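Side-chain contacts in acid phosphatase (Mycobacterium tuberculosis, PDB 2A6P), which dephosphorylates a broad range of phosphate monoesters, including sugar phosphates, and can serve in vivo as a fructose-1,6-bisphosphatase in gluconeogenesis: residues D129-A134 and I160-Q165; S156-T161 and L166-G171. All coordinates share one frame; numbering follows the deposited sequence.

Both contacts use helix 153-163, and they share I160 and T161. Contact 1 joins the C-terminal end of this helix to helix 124-141. It is small and partly buried, and a salt bridge between D132 and R162 dominates it. Contact 2 is larger and mostly buried. There the same helix packs against the loop that follows it, residues 166-171, through methyl groups and bonds to backbone carbonyls. The two centres lie about 7 Å apart, and A131 of contact 1 packs on A158 of contact 2. Arginine plays different parts: R162 pairs with a carboxylate in its own chain, whereas R157 bonds a loop carbonyl and also reaches the second subunit.

Contact 1: residues D129-A134 and I160-Q165; sequences DRADSA and ITRWVQ
D132 OD1 accepts one strong and one weak N-H from R162. The strong bond comes from R162 NE to D132 OD1, at 2.7 Å and nearly straight, with an N-H...O angle of 164°. OD1 is met on its syn side, though NE stands 26° out of the carboxylate plane. On the arginine side, OD1 lies at the guanidinium edge and in its plane. R162 NH2 adds weak bonds to both OD1 and OD2 of D132, each 3.2 Å long. The carboxylate and guanidinium planes are 67° apart, so this salt bridge is not a flat two-pronged pair. R162 is bent at chi2 and chi3, and these two bends bring NE round to D132 OD1. The pair bridges two helices of the histidine phosphatase fold, 124-141 and 153-163. R162 lies near the end of the second one. A Schellman motif closes that helix, with Q165 as its positive-phi residue and a 2.9 Å bond from Q165 N to R162 O. R162 NH1 makes a weak bond to L166 O just beyond. Beside the charged pair, A131 CB touches R162 CG at 3.6 Å. A131 also packs on A158 of helix 153-163. The R162 side chain also touches N128 and V135 of helix 124-141.

Contact 2: residues S156-T161 and L166-G171; sequences SRAVIT and LPLAEG
T161 lies against the turn of residues 166-171, where the chain leaves helix 153-163 and comes back along it. The Schellman motif at the helix end supplies one bond, from L166 N to T161 O at 3.1 Å. This helix belongs to the histidine phosphatase fold, and the side chain of A158 is about 7 Å from that of E90, by similarity probably the proton donor/acceptor. The tight part is centred on the T161 side chain. Its CG2 is anti to the backbone N, which sends the methyl into the turn. There it comes 3.2 Å from P167 O and also meets E170 CB and L166 CB. T161 OG1 turns back to its own helix and donates to R157 O at 2.7 Å. T161 N reaches the same oxygen from the opposite face of its plane. T161 OG1 also lies 3.2 Å from G171 CA, where the backbone has no side chain. About one turn earlier in the helix, A158 CB meets L168 CD2 at 3.9 Å, and W114 and V127 also touch L168. The outer side is looser: P167 is exposed and the E170 carboxylate leads away from the helix, though E170 also packs on L166 of the second subunit. R157, by contrast, is buried. Its NH2 forms a salt bridge with E187 OE1 of the second subunit. Its NH1 bonds G171 O at 3.1 Å, nearly straight at 168°, with the oxygen in the guanidinium plane.

Contact 1: residues D129-A134 and I160-Q165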
ATOM      1  N   ASP A 129       1.056  17.637 -12.321  1.00 23.21           N
ATOM      2  CA  ASP A 129       1.377  17.492 -13.740  1.00 22.90           C
ATOM      3  C   ASP A 129       2.656  16.705 -13.955  1.00 20.90           C
ATOM      4  O   ASP A 129       2.744  15.909 -14.885  1.00 19.65           O
ATOM      5  CB  ASP A 129       1.534  18.856 -14.404  1.00 26.39           C
ATOM      6  CG  ASP A 129       0.366  19.756 -14.143  1.00 29.97           C
ATOM      7  OD1 ASP A 129      -0.783  19.271 -14.204  1.00 31.79           O
ATOM      8  OD2 ASP A 129       0.598  20.955 -13.879  1.00 33.24           O
ATOM      9  N   ARG A 130       3.653  16.932 -13.106  1.00 20.58           N
ATOM     10  CA  ARG A 130       4.905  16.196 -13.239  1.00 19.38           C
ATOM     11  C   ARG A 130       4.638  14.709 -12.972  1.00 19.39           C
ATOM     12  O   ARG A 130       5.167  13.820 -13.668  1.00 16.71           O
ATOM     13  CB  ARG A 130       5.958  16.737 -12.266  1.00 19.86           C
ATOM     14  CG  ARG A 130       7.356  16.363 -12.679  1.00 19.74           C
ATOM     15  CD  ARG A 130       8.396  17.401 -12.275  1.00 21.99           C
ATOM     16  NE  ARG A 130       9.071  17.052 -11.030  1.00 26.94           N
ATOM     17  CZ  ARG A 130       8.547  17.233  -9.829  1.00 27.60           C
ATOM     18  NH1 ARG A 130       7.344  17.773  -9.723  1.00 32.19           N
ATOM     19  NH2 ARG A 130       9.207  16.855  -8.746  1.00 27.56           N
ATOM     20  N   ALA A 131       3.802  14.452 -11.968  1.00 18.05           N
ATOM     21  CA  ALA A 131       3.430  13.093 -11.599  1.00 18.60           C
ATOM     22  C   ALA A 131       2.709  12.406 -12.755  1.00 19.23           C
ATOM     23  O   ALA A 131       3.010  11.260 -13.087  1.00 18.89           O
ATOM     24  CB  ALA A 131       2.541  13.114 -10.368  1.00 15.56           C
ATOM     25  N   ASP A 132       1.759  13.099 -13.371  1.00 21.20           N
ATOM     26  CA  ASP A 132       1.029  12.510 -14.493  1.00 23.34           C
ATOM     27  C   ASP A 132       1.949  12.209 -15.675  1.00 23.24           C
ATOM     28  O   ASP A 132       1.809  11.170 -16.325  1.00 23.77           O
ATOM     29  CB  ASP A 132      -0.120  13.423 -14.943  1.00 26.13           C
ATOM     30  CG  ASP A 132      -1.273  13.453 -13.938  1.00 28.30           C
ATOM     31  OD1 ASP A 132      -1.598  12.380 -13.380  1.00 29.68           O
ATOM     32  OD2 ASP A 132      -1.858  14.540 -13.712  1.00 30.78           O
ATOM     33  N   SER A 133       2.888  13.106 -15.959  1.00 22.20           N
ATOM     34  CA  SER A 133       3.813  12.869 -17.065  1.00 22.79           C
ATOM     35  C   SER A 133       4.611  11.592 -16.775  1.00 24.12           C
ATOM     36  O   SER A 133       4.867  10.784 -17.679  1.00 24.19           O
ATOM     37  CB  SER A 133       4.780  14.057 -17.246  1.00 25.04           C
ATOM     38  OG  SER A 133       4.103  15.254 -17.620  1.00 27.99           O
ATOM     39  N   ALA A 134       4.992  11.415 -15.507  1.00 22.70           N
ATOM     40  CA  ALA A 134       5.755  10.241 -15.086  1.00 22.55           C
ATOM     41  C   ALA A 134       4.941   8.968 -15.306  1.00 22.50           C
ATOM     42  O   ALA A 134       5.470   7.963 -15.777  1.00 21.96           O
ATOM     43  CB  ALA A 134       6.159  10.366 -13.608  1.00 23.33           C
ATOM     44  N   ILE A 160       2.310   7.350  -7.265  1.00 16.07           N
ATOM     45  CA  ILE A 160       1.366   6.316  -6.823  1.00 15.26           C
ATOM     46  C   ILE A 160      -0.058   6.857  -6.746  1.00 14.79           C
ATOM     47  O   ILE A 160      -0.998   6.222  -7.237  1.00 11.14           O
ATOM     48  CB  ILE A 160       1.763   5.761  -5.440  1.00 15.08           C
ATOM     49  CG1 ILE A 160       3.087   4.997  -5.552  1.00 14.21           C
ATOM     50  CG2 ILE A 160       0.657   4.877  -4.887  1.00 15.71           C
ATOM     51  CD1 ILE A 160       3.637   4.571  -4.228  1.00 14.29           C
ATOM     52  N   THR A 161      -0.213   8.024  -6.118  1.00 14.77           N
ATOM     53  CA  THR A 161      -1.526   8.647  -5.981  1.00 15.54           C
ATOM     54  C   THR A 161      -2.169   8.867  -7.344  1.00 15.11           C
ATOM     55  O   THR A 161      -3.371   8.689  -7.503  1.00 14.12           O
ATOM     56  CB  THR A 161      -1.430  10.005  -5.259  1.00 15.54           C
ATOM     57  OG1 THR A 161      -0.878   9.811  -3.952  1.00 19.67           O
ATOM     58  CG2 THR A 161      -2.801  10.637  -5.119  1.00 15.77           C
ATOM     59  N   ARG A 162      -1.359   9.255  -8.325  1.00 15.77           N
ATOM     60  CA  ARG A 162      -1.856   9.502  -9.673  1.00 17.20           C
ATOM     61  C   ARG A 162      -2.089   8.201 -10.424  1.00 18.17           C
ATOM     62  O   ARG A 162      -3.004   8.108 -11.249  1.00 18.51           O
ATOM     63  CB  ARG A 162      -0.879  10.400 -10.435  1.00 18.68           C
ATOM     64  CG  ARG A 162      -0.704  11.780  -9.792  1.00 19.48           C
ATOM     65  CD  ARG A 162      -2.053  12.470  -9.628  1.00 20.61           C
ATOM     66  NE  ARG A 162      -2.689  12.707 -10.922  1.00 22.61           N
ATOM     67  CZ  ARG A 162      -3.962  13.050 -11.078  1.00 23.06           C
ATOM     68  NH1 ARG A 162      -4.750  13.190 -10.018  1.00 24.38           N
ATOM     69  NH2 ARG A 162      -4.442  13.263 -12.295  1.00 25.52           N
ATOM     70  N   TRP A 163      -1.261   7.199 -10.148  1.00 16.54           N
ATOM     71  CA  TRP A 163      -1.435   5.905 -10.797  1.00 18.51           C
ATOM     72  C   TRP A 163      -2.849   5.411 -10.499  1.00 18.35           C
ATOM     73  O   TRP A 163      -3.543   4.910 -11.390  1.00 18.71           O
ATOM     74  CB  TRP A 163      -0.421   4.876 -10.281  1.00 18.95           C
ATOM     75  CG  TRP A 163      -0.634   3.514 -10.872  1.00 18.74           C
ATOM     76  CD1 TRP A 163      -1.349   2.486 -10.329  1.00 19.46           C
ATOM     77  CD2 TRP A 163      -0.173   3.050 -12.152  1.00 19.19           C
ATOM     78  NE1 TRP A 163      -1.363   1.407 -11.187  1.00 17.89           N
ATOM     79  CE2 TRP A 163      -0.652   1.725 -12.314  1.00 19.10           C
ATOM     80  CE3 TRP A 163       0.593   3.624 -13.181  1.00 19.39           C
ATOM     81  CZ2 TRP A 163      -0.384   0.965 -13.459  1.00 17.38           C
ATOM     82  CZ3 TRP A 163       0.859   2.867 -14.323  1.00 19.28           C
ATOM     83  CH2 TRP A 163       0.367   1.548 -14.449  1.00 19.87           C
ATOM     84  N   VAL A 164      -3.264   5.578  -9.244  1.00 17.77           N
ATOM     85  CA  VAL A 164      -4.583   5.153  -8.800  1.00 19.51           C
ATOM     86  C   VAL A 164      -5.675   6.195  -9.047  1.00 19.13           C
ATOM     87  O   VAL A 164      -6.778   6.084  -8.527  1.00 19.41           O
ATOM     88  CB  VAL A 164      -4.563   4.754  -7.304  1.00 19.68           C
ATOM     89  CG1 VAL A 164      -3.677   3.535  -7.120  1.00 19.99           C
ATOM     90  CG2 VAL A 164      -4.068   5.900  -6.451  1.00 17.93           C
ATOM     91  N   GLN A 165      -5.340   7.205  -9.844  1.00 19.89           N
ATOM     92  CA  GLN A 165      -6.261   8.270 -10.252  1.00 19.29           C
ATOM     93  C   GLN A 165      -7.001   9.026  -9.158  1.00 19.73           C
ATOM     94  O   GLN A 165      -8.205   9.253  -9.245  1.00 20.69           O
ATOM     95  CB  GLN A 165      -7.243   7.688 -11.272  1.00 18.94           C
ATOM     96  CG  GLN A 165      -6.511   6.858 -12.320  1.00 22.42           C
ATOM     97  CD  GLN A 165      -7.412   6.242 -13.364  1.00 23.37           C
ATOM     98  OE1 GLN A 165      -7.731   6.870 -14.366  1.00 28.00           O
ATOM     99  NE2 GLN A 165      -7.825   5.003 -13.137  1.00 25.20           N
TER

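Contact 2: residues S156-T161 and L166-G171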
ATOM      1  N   SER A 156       7.449   9.951  -5.221  1.00 13.96           N
ATOM      2  CA  SER A 156       7.030   8.565  -5.442  1.00 13.91           C
ATOM      3  C   SER A 156       5.557   8.423  -5.043  1.00 14.03           C
ATOM      4  O   SER A 156       4.773   7.778  -5.732  1.00 16.09           O
ATOM      5  CB  SER A 156       7.886   7.599  -4.619  1.00 13.68           C
ATOM      6  OG  SER A 156       9.225   7.553  -5.091  1.00 15.66           O
ATOM      7  N   ARG A 157       5.188   9.018  -3.915  1.00 13.00           N
ATOM      8  CA  ARG A 157       3.811   8.972  -3.449  1.00 13.86           C
ATOM      9  C   ARG A 157       2.907   9.688  -4.434  1.00 14.53           C
ATOM     10  O   ARG A 157       1.745   9.316  -4.604  1.00 14.50           O
ATOM     11  CB  ARG A 157       3.656   9.688  -2.120  1.00 13.10           C
ATOM     12  CG  ARG A 157       4.329   9.083  -0.924  1.00 14.75           C
ATOM     13  CD  ARG A 157       3.736   9.833   0.249  1.00 16.42           C
ATOM     14  NE  ARG A 157       4.611   9.903   1.394  1.00 18.86           N
ATOM     15  CZ  ARG A 157       4.260  10.461   2.543  1.00 16.84           C
ATOM     16  NH1 ARG A 157       3.046  10.984   2.675  1.00 11.98           N
ATOM     17  NH2 ARG A 157       5.130  10.508   3.538  1.00 18.06           N
ATOM     18  N   ALA A 158       3.440  10.744  -5.045  1.00 14.34           N
ATOM     19  CA  ALA A 158       2.694  11.526  -6.019  1.00 13.42           C
ATOM     20  C   ALA A 158       2.391  10.619  -7.195  1.00 14.06           C
ATOM     21  O   ALA A 158       1.259  10.570  -7.682  1.00 13.49           O
ATOM     22  CB  ALA A 158       3.521  12.727  -6.489  1.00 11.59           C
ATOM     23  N   VAL A 159       3.414   9.916  -7.667  1.00 13.44           N
ATOM     24  CA  VAL A 159       3.224   9.007  -8.790  1.00 15.36           C
ATOM     25  C   VAL A 159       2.191   7.937  -8.450  1.00 15.49           C
ATOM     26  O   VAL A 159       1.292   7.663  -9.238  1.00 16.95           O
ATOM     27  CB  VAL A 159       4.538   8.333  -9.187  1.00 16.05           C
ATOM     28  CG1 VAL A 159       4.280   7.269 -10.257  1.00 16.85           C
ATOM     29  CG2 VAL A 159       5.510   9.400  -9.708  1.00 17.21           C
ATOM     30  N   ILE A 160       2.310   7.350  -7.265  1.00 16.07           N
ATOM     31  CA  ILE A 160       1.366   6.316  -6.823  1.00 15.26           C
ATOM     32  C   ILE A 160      -0.058   6.857  -6.746  1.00 14.79           C
ATOM     33  O   ILE A 160      -0.998   6.222  -7.237  1.00 11.14           O
ATOM     34  CB  ILE A 160       1.763   5.761  -5.440  1.00 15.08           C
ATOM     35  CG1 ILE A 160       3.087   4.997  -5.552  1.00 14.21           C
ATOM     36  CG2 ILE A 160       0.657   4.877  -4.887  1.00 15.71           C
ATOM     37  CD1 ILE A 160       3.637   4.571  -4.228  1.00 14.29           C
ATOM     38  N   THR A 161      -0.213   8.024  -6.118  1.00 14.77           N
ATOM     39  CA  THR A 161      -1.526   8.647  -5.981  1.00 15.54           C
ATOM     40  C   THR A 161      -2.169   8.867  -7.344  1.00 15.11           C
ATOM     41  O   THR A 161      -3.371   8.689  -7.503  1.00 14.12           O
ATOM     42  CB  THR A 161      -1.430  10.005  -5.259  1.00 15.54           C
ATOM     43  OG1 THR A 161      -0.878   9.811  -3.952  1.00 19.67           O
ATOM     44  CG2 THR A 161      -2.801  10.637  -5.119  1.00 15.77           C
ATOM     45  N   LEU A 166      -6.265   9.429  -8.133  1.00 20.07           N
ATOM     46  CA  LEU A 166      -6.830  10.189  -7.028  1.00 21.34           C
ATOM     47  C   LEU A 166      -6.231  11.603  -7.068  1.00 21.55           C
ATOM     48  O   LEU A 166      -5.208  11.824  -7.721  1.00 21.74           O
ATOM     49  CB  LEU A 166      -6.470   9.523  -5.690  1.00 19.90           C
ATOM     50  CG  LEU A 166      -7.098   8.170  -5.341  1.00 19.92           C
ATOM     51  CD1 LEU A 166      -6.365   7.555  -4.160  1.00 16.16           C
ATOM     52  CD2 LEU A 166      -8.579   8.355  -5.017  1.00 16.50           C
ATOM     53  N   PRO A 167      -6.877  12.580  -6.397  1.00 22.19           N
ATOM     54  CA  PRO A 167      -6.347  13.952  -6.384  1.00 21.48           C
ATOM     55  C   PRO A 167      -5.019  13.865  -5.638  1.00 21.09           C
ATOM     56  O   PRO A 167      -4.868  13.048  -4.725  1.00 20.08           O
ATOM     57  CB  PRO A 167      -7.396  14.734  -5.594  1.00 21.35           C
ATOM     58  CG  PRO A 167      -8.655  13.942  -5.798  1.00 23.42           C
ATOM     59  CD  PRO A 167      -8.175  12.508  -5.706  1.00 21.55           C
ATOM     60  N   LEU A 168      -4.060  14.699  -6.015  1.00 20.92           N
ATOM     61  CA  LEU A 168      -2.743  14.657  -5.393  1.00 19.94           C
ATOM     62  C   LEU A 168      -2.815  14.866  -3.891  1.00 19.95           C
ATOM     63  O   LEU A 168      -1.920  14.458  -3.149  1.00 18.62           O
ATOM     64  CB  LEU A 168      -1.830  15.711  -6.022  1.00 19.49           C
ATOM     65  CG  LEU A 168      -0.414  15.264  -6.392  1.00 17.68           C
ATOM     66  CD1 LEU A 168       0.533  16.442  -6.202  1.00 16.91           C
ATOM     67  CD2 LEU A 168       0.011  14.103  -5.529  1.00 16.05           C
ATOM     68  N   ALA A 169      -3.880  15.516  -3.442  1.00 20.07           N
ATOM     69  CA  ALA A 169      -4.065  15.762  -2.015  1.00 21.11           C
ATOM     70  C   ALA A 169      -3.980  14.473  -1.209  1.00 20.40           C
ATOM     71  O   ALA A 169      -3.627  14.503  -0.034  1.00 22.26           O
ATOM     72  CB  ALA A 169      -5.418  16.425  -1.771  1.00 19.99           C
ATOM     73  N   GLU A 170      -4.307  13.350  -1.849  1.00 20.34           N
ATOM     74  CA  GLU A 170      -4.308  12.040  -1.195  1.00 19.03           C
ATOM     75  C   GLU A 170      -2.915  11.432  -0.977  1.00 18.95           C
ATOM     76  O   GLU A 170      -2.798  10.351  -0.391  1.00 18.43           O
ATOM     77  CB  GLU A 170      -5.173  11.042  -1.989  1.00 18.97           C
ATOM     78  CG  GLU A 170      -6.629  11.439  -2.227  1.00 19.37           C
ATOM     79  CD  GLU A 170      -7.385  11.779  -0.950  1.00 20.82           C
ATOM     80  OE1 GLU A 170      -6.985  11.332   0.142  1.00 23.07           O
ATOM     81  OE2 GLU A 170      -8.408  12.484  -1.040  1.00 21.50           O
ATOM     82  N   GLY A 171      -1.864  12.108  -1.448  1.00 17.14           N
ATOM     83  CA  GLY A 171      -0.521  11.587  -1.254  1.00 14.98           C
ATOM     84  C   GLY A 171      -0.174  11.424   0.225  1.00 15.57           C
ATOM     85  O   GLY A 171       0.761  10.704   0.591  1.00 15.50           O
TER